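PDB 3FIW: putative tetR-family transcriptional regulator from Streptomyces coelicolor, which probably binds regulatory DNA and controls transcription, most likely as a repressor, through a helix-turn-helix domain at its N-terminal end. Local coordinates for residues Lys24-Arg27 with Glu28-Ile31. Residues are numbered along the deposited sequence; the frame is centred on the assembly and turned at random.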
ATOM      1  N   LYS A  24     -30.952   1.042 -20.608  1.00 53.90           N
ATOM      2  CA  LYS A  24     -31.586   0.134 -19.591  1.00 53.79           C
ATOM      3  C   LYS A  24     -30.861   0.070 -18.244  1.00 53.50           C
ATOM      4  O   LYS A  24     -29.686  -0.373 -18.155  1.00 53.13           O
ATOM      5  CB  LYS A  24     -31.739  -1.278 -20.147  1.00 54.13           C
ATOM      6  CG  LYS A  24     -33.101  -1.565 -20.688  1.00 54.48           C
ATOM      7  CD  LYS A  24     -33.031  -2.805 -21.516  1.00 54.33           C
ATOM      8  CE  LYS A  24     -34.392  -3.412 -21.697  1.00 53.85           C
ATOM      9  NZ  LYS A  24     -34.165  -4.730 -22.334  1.00 53.32           N
HETATM   10  N   MSE A  25     -31.593   0.466 -17.194  1.00 52.50           N
HETATM   11  CA  MSE A  25     -31.026   0.539 -15.837  1.00 51.86           C
HETATM   12  C   MSE A  25     -30.927  -0.799 -15.101  1.00 50.58           C
HETATM   13  O   MSE A  25     -31.890  -1.555 -14.997  1.00 50.77           O
HETATM   14  CB  MSE A  25     -31.692   1.631 -14.997  1.00 51.98           C
HETATM   15  CG  MSE A  25     -31.272   3.019 -15.441  1.00 53.95           C
HETATM   16 SE   MSE A  25     -29.424   3.460 -14.989  0.70 61.85          SE
HETATM   17  CE  MSE A  25     -28.344   2.351 -16.203  1.00 58.42           C
ATOM     18  N   ASN A  26     -29.748  -1.040 -14.543  1.00 48.28           N
ATOM     19  CA  ASN A  26     -29.267  -2.373 -14.291  1.00 46.36           C
ATOM     20  C   ASN A  26     -28.103  -2.144 -13.321  1.00 44.54           C
ATOM     21  O   ASN A  26     -27.360  -1.163 -13.474  1.00 44.68           O
ATOM     22  CB  ASN A  26     -28.842  -2.904 -15.665  1.00 46.44           C
ATOM     23  CG  ASN A  26     -28.310  -4.309 -15.648  1.00 49.29           C
ATOM     24  OD1 ASN A  26     -28.502  -5.061 -16.619  1.00 50.19           O
ATOM     25  ND2 ASN A  26     -27.565  -4.662 -14.601  1.00 51.39           N
ATOM     26  N   ARG A  27     -27.964  -2.977 -12.292  1.00 42.00           N
ATOM     27  CA  ARG A  27     -26.873  -2.779 -11.325  1.00 40.57           C
ATOM     28  C   ARG A  27     -25.479  -2.909 -11.974  1.00 38.70           C
ATOM     29  O   ARG A  27     -24.678  -1.976 -11.891  1.00 36.88           O
ATOM     30  CB  ARG A  27     -27.024  -3.708 -10.119  1.00 41.24           C
ATOM     31  CG  ARG A  27     -25.960  -3.546  -9.074  1.00 43.48           C
ATOM     32  CD  ARG A  27     -26.213  -4.479  -7.903  1.00 50.16           C
ATOM     33  NE  ARG A  27     -25.876  -3.828  -6.632  1.00 56.87           N
ATOM     34  CZ  ARG A  27     -24.690  -3.888  -6.012  1.00 59.83           C
ATOM     35  NH1 ARG A  27     -24.530  -3.248  -4.863  1.00 61.32           N
ATOM     36  NH2 ARG A  27     -23.663  -4.596  -6.502  1.00 61.37           N
ATOM     37  N   GLU A  28     -25.217  -4.040 -12.635  1.00 37.26           N
ATOM     38  CA  GLU A  28     -23.898  -4.315 -13.279  1.00 38.19           C
ATOM     39  C   GLU A  28     -23.441  -3.188 -14.235  1.00 37.31           C
ATOM     40  O   GLU A  28     -22.291  -2.767 -14.193  1.00 37.32           O
ATOM     41  CB  GLU A  28     -23.851  -5.699 -13.966  1.00 37.72           C
ATOM     42  CG  GLU A  28     -25.078  -6.019 -14.863  1.00 39.66           C
ATOM     43  CD  GLU A  28     -25.126  -7.471 -15.406  1.00 39.89           C
ATOM     44  OE1 GLU A  28     -25.496  -7.626 -16.605  1.00 39.74           O
ATOM     45  OE2 GLU A  28     -24.804  -8.430 -14.642  1.00 41.12           O
ATOM     46  N   THR A  29     -24.385  -2.713 -15.042  1.00 36.25           N
ATOM     47  CA  THR A  29     -24.330  -1.501 -15.853  1.00 35.11           C
ATOM     48  C   THR A  29     -23.921  -0.267 -15.104  1.00 34.14           C
ATOM     49  O   THR A  29     -23.103   0.484 -15.583  1.00 34.80           O
ATOM     50  CB  THR A  29     -25.762  -1.222 -16.437  1.00 35.53           C
ATOM     51  OG1 THR A  29     -26.166  -2.367 -17.172  1.00 35.84           O
ATOM     52  CG2 THR A  29     -25.866   0.078 -17.326  1.00 33.86           C
ATOM     53  N   VAL A  30     -24.559   0.011 -13.975  1.00 33.41           N
ATOM     54  CA  VAL A  30     -24.190   1.191 -13.203  1.00 32.03           C
ATOM     55  C   VAL A  30     -22.741   1.077 -12.725  1.00 31.10           C
ATOM     56  O   VAL A  30     -21.979   2.041 -12.817  1.00 31.07           O
ATOM     57  CB  VAL A  30     -25.171   1.464 -12.045  1.00 32.31           C
ATOM     58  CG1 VAL A  30     -24.641   2.538 -11.119  1.00 31.82           C
ATOM     59  CG2 VAL A  30     -26.505   1.905 -12.603  1.00 32.58           C
ATOM     60  N   ILE A  31     -22.382  -0.111 -12.230  1.00 29.67           N
ATOM     61  CA  ILE A  31     -21.093  -0.359 -11.639  1.00 28.12           C
ATOM     62  C   ILE A  31     -20.015  -0.272 -12.712  1.00 29.07           C
ATOM     63  O   ILE A  31     -18.933   0.224 -12.467  1.00 29.37           O
ATOM     64  CB  ILE A  31     -21.053  -1.750 -10.895  1.00 28.28           C
ATOM     65  CG1 ILE A  31     -21.957  -1.744  -9.659  1.00 26.22           C
ATOM     66  CG2 ILE A  31     -19.642  -2.093 -10.479  1.00 28.19           C
ATOM     67  CD1 ILE A  31     -22.420  -3.138  -9.163  1.00 25.80           C
TER
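Ile31 CD1 approaches the guanidinium of Arg27 obliquely, 3.3 Å from Arg27 NH2, and also lies 3.6 Å from Arg27 CG; the bend of the arginine chain at chi3 brings CG and NH2 both against this methyl. The Asn26 amide and the Glu28 carboxylate lie in nearly parallel planes, 18° apart, without a polar bond between them. Thr29 crosses the Asn26 side chain at about a right angle, its OG1 against Asn26 CG and 3.1 Å from Asn26 CB. With CG anti to the backbone N (chi1 -179°), Asn26 carries its amide over the first turn, where, as modelled, ND2 faces Glu28 N donor to donor and does not bond to it. Asn26 holds the N-cap position of helix 27-41, the first helix of the TetR-type DNA-binding domain, whose predicted helix-turn-helix follows. The first turn is closed by hydrogen bonds from Val30 N to Asn26 O (3.1 Å) and from Ile31 N to Arg27 O (3.0 Å), the latter the straighter at 160°. With a leucine in place of Asn26, the amide beside Glu28 N is gone and an apolar branch would probably be set against Thr29 OG1. Met25, present as selenomethionine, bends at chi2 and chi3 and turns its CE to 3.5 Å from Thr29 CG2 and 4.1 Å from Val30 CG2, and with Val30 reaches Leu55 of helix 48-55.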